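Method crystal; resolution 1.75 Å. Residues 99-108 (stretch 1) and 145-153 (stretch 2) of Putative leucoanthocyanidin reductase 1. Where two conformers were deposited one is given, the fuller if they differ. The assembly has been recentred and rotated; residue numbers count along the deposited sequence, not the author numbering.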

# COMPACT_ATOMS: atom_id res chain seq x y z
N GLN A 99 -6.22 13.41 -5.28
CA GLN A 99 -5.74 12.85 -6.53
C GLN A 99 -6.55 13.30 -7.75
O GLN A 99 -6.09 13.15 -8.88
N ILE A 100 -7.75 13.85 -7.54
CA ILE A 100 -8.62 14.24 -8.64
C ILE A 100 -7.94 15.28 -9.51
O ILE A 100 -7.87 15.13 -10.75
N ALA A 101 -7.41 16.33 -8.88
CA ALA A 101 -6.67 17.37 -9.65
C ALA A 101 -5.44 16.79 -10.36
O ALA A 101 -5.13 17.18 -11.48
N LEU A 102 -4.74 15.87 -9.71
CA LEU A 102 -3.60 15.21 -10.34
C LEU A 102 -3.99 14.44 -11.60
O LEU A 102 -3.26 14.50 -12.61
N VAL A 103 -5.10 13.70 -11.54
CA VAL A 103 -5.63 12.98 -12.70
C VAL A 103 -6.00 13.97 -13.81
O VAL A 103 -5.61 13.79 -14.95
N LYS A 104 -6.71 15.05 -13.48
CA LYS A 104 -7.04 16.06 -14.51
C LYS A 104 -5.77 16.64 -15.15
O LYS A 104 -5.71 16.90 -16.37
N ALA A 105 -4.72 16.83 -14.34
CA ALA A 105 -3.44 17.37 -14.81
C ALA A 105 -2.76 16.40 -15.75
O ALA A 105 -2.27 16.81 -16.84
N MET A 106 -2.74 15.13 -15.38
CA MET A 106 -2.18 14.10 -16.26
C MET A 106 -2.94 14.00 -17.58
O MET A 106 -2.34 13.83 -18.65
N LYS A 107 -4.26 14.09 -17.51
CA LYS A 107 -5.07 14.07 -18.72
C LYS A 107 -4.75 15.26 -19.62
O LYS A 107 -4.63 15.10 -20.84
N ALA A 108 -4.62 16.44 -19.02
CA ALA A 108 -4.27 17.66 -19.77
C ALA A 108 -2.93 17.59 -20.48
O ALA A 108 -2.81 18.04 -21.62
N GLN A 145 -12.34 5.27 -11.44
CA GLN A 145 -13.34 5.63 -12.49
C GLN A 145 -12.80 6.82 -13.28
O GLN A 145 -12.79 6.80 -14.52
N LEU A 146 -12.37 7.86 -12.57
CA LEU A 146 -11.77 9.03 -13.24
C LEU A 146 -10.53 8.70 -14.08
O LEU A 146 -10.41 9.16 -15.25
N VAL A 147 -9.62 7.91 -13.54
CA VAL A 147 -8.43 7.50 -14.29
C VAL A 147 -8.81 6.80 -15.58
O VAL A 147 -8.29 7.10 -16.68
N GLU A 148 -9.72 5.84 -15.48
CA GLU A 148 -10.08 5.03 -16.67
C GLU A 148 -10.82 5.86 -17.71
O GLU A 148 -10.58 5.75 -18.94
N GLU A 149 -11.74 6.71 -17.27
CA GLU A 149 -12.47 7.52 -18.20
C GLU A 149 -11.60 8.60 -18.80
O GLU A 149 -11.88 9.07 -19.89
N SER A 150 -10.50 8.97 -18.13
CA SER A 150 -9.57 9.94 -18.66
C SER A 150 -8.57 9.34 -19.66
O SER A 150 -7.76 10.06 -20.24
N GLY A 151 -8.61 8.02 -19.83
CA GLY A 151 -7.70 7.32 -20.72
C GLY A 151 -6.24 7.28 -20.27
O GLY A 151 -5.34 7.12 -21.08
N ILE A 152 -5.99 7.42 -18.98
CA ILE A 152 -4.64 7.37 -18.43
C ILE A 152 -4.23 5.90 -18.25
O ILE A 152 -4.95 5.16 -17.58
N PRO A 153 -3.08 5.46 -18.81
CA PRO A 153 -2.72 4.05 -18.58
C PRO A 153 -2.42 3.85 -17.10
O PRO A 153 -1.76 4.70 -16.51

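The two helices run almost exactly parallel, 5° between their N-to-C directions, yet not one hydrogen bond crosses between them; the axes come within 10.0 Å, and the contact between the stretches is one of packing. Val 103 (t) points toward stretch 2: CG1 lies 3.7 Å from Leu 146 CG and 3.9 Å from Ser 150 OG, and CG2 meets CG2 of Val 147 (t) at 3.7 Å. Leu 146 (t, p) points back toward stretch 1 and also reaches Ile 100 (m, t), with Leu 146 CD2 3.8 Å from Ile 100 CG2. Ser 150 (m) faces the contact as well, but its hydroxyl turns back to the preceding turn: Ser 150 OG donates to Leu 146 O at 2.7 Å. The polar group is thus satisfied within its own stretch and can lie against carbon, including Lys 107 CD, 3.8 Å from Ser 150 OG; the all-t Lys 107 contributes its aliphatic chain here. Beyond the helix, Gly 151 adopts positive phi in a Schellman motif, with Ile 152 N hydrogen-bonded to Val 147 O at 3.3 Å. Ile 152 (m, m) then points toward stretch 1, its CD1 3.8 Å from Lys 107 N and 4.1 Å from CB of Met 106 (m, t, m), which points toward stretch 2. Gln 145 NE2 donates to Glu 149 OE1 at 3.0 Å, outside the contact.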

# COMPACT_ATOMS: atom_id res chain seq x y z
CB GLN A 99 -5.72 11.33 -6.45
CG GLN A 99 -4.68 10.80 -5.50
CD GLN A 99 -4.74 9.31 -5.34
OE1 GLN A 99 -3.80 8.58 -5.73
NE2 GLN A 99 -5.85 8.84 -4.81
CB ILE A 100 -9.99 14.72 -8.16
CG1 ILE A 100 -10.79 13.56 -7.56
CG2 ILE A 100 -10.79 15.36 -9.31
CD1 ILE A 100 -12.13 13.96 -7.08
CB ALA A 101 -6.26 18.54 -8.75
CB LEU A 102 -2.89 14.25 -9.37
CG LEU A 102 -1.66 13.51 -9.85
CD1 LEU A 102 -0.56 14.42 -10.37
CD2 LEU A 102 -1.13 12.55 -8.72
CB VAL A 103 -6.82 12.05 -12.32
CG1 VAL A 103 -7.48 11.42 -13.58
CG2 VAL A 103 -6.38 10.96 -11.32
CB LYS A 104 -7.93 17.15 -13.90
CG LYS A 104 -9.32 16.64 -13.49
CD LYS A 104 -10.35 17.76 -13.38
CE LYS A 104 -10.83 18.28 -14.76
NZ LYS A 104 -11.33 17.19 -15.71
CB ALA A 105 -2.53 17.73 -13.63
CB MET A 106 -2.13 12.75 -15.57
CG MET A 106 -1.10 12.68 -14.49
SD MET A 106 -0.96 11.09 -13.65
CE MET A 106 -2.57 10.90 -12.94
CB LYS A 107 -6.55 14.07 -18.39
CG LYS A 107 -7.47 13.89 -19.59
CD LYS A 107 -8.94 14.09 -19.20
CE LYS A 107 -9.84 14.02 -20.43
NZ LYS A 107 -11.27 14.31 -20.15
CB ALA A 108 -4.32 18.88 -18.85
CB GLN A 145 -14.74 5.92 -11.89
CG GLN A 145 -15.71 6.77 -12.76
CD GLN A 145 -15.65 8.30 -12.42
OE1 GLN A 145 -15.68 8.66 -11.23
NE2 GLN A 145 -15.50 9.18 -13.46
CB LEU A 146 -11.46 10.15 -12.23
CG LEU A 146 -11.08 11.49 -12.85
CD1 LEU A 146 -12.20 12.03 -13.72
CD2 LEU A 146 -10.70 12.48 -11.75
CB VAL A 147 -7.57 6.60 -13.42
CG1 VAL A 147 -6.47 5.86 -14.26
CG2 VAL A 147 -6.95 7.40 -12.24
CB GLU A 148 -10.85 3.79 -16.26
CG GLU A 148 -9.96 2.90 -15.37
CD GLU A 148 -10.58 1.59 -14.91
OE1 GLU A 148 -11.26 0.96 -15.72
OE2 GLU A 148 -10.37 1.17 -13.72
CB GLU A 149 -13.73 8.10 -17.57
CG GLU A 149 -14.75 7.00 -17.20
CD GLU A 149 -16.10 7.52 -16.64
OE1 GLU A 149 -16.24 8.73 -16.30
OE2 GLU A 149 -17.04 6.70 -16.55
CB SER A 150 -8.84 10.64 -17.49
OG SER A 150 -9.83 11.36 -16.73
CB ILE A 152 -4.59 8.05 -17.04
CG1 ILE A 152 -5.04 9.51 -17.12
CG2 ILE A 152 -3.20 7.93 -16.44
CD1 ILE A 152 -4.26 10.34 -18.09
CB PRO A 153 -1.44 3.86 -19.35
CG PRO A 153 -1.31 5.03 -20.23
CD PRO A 153 -2.09 6.14 -19.68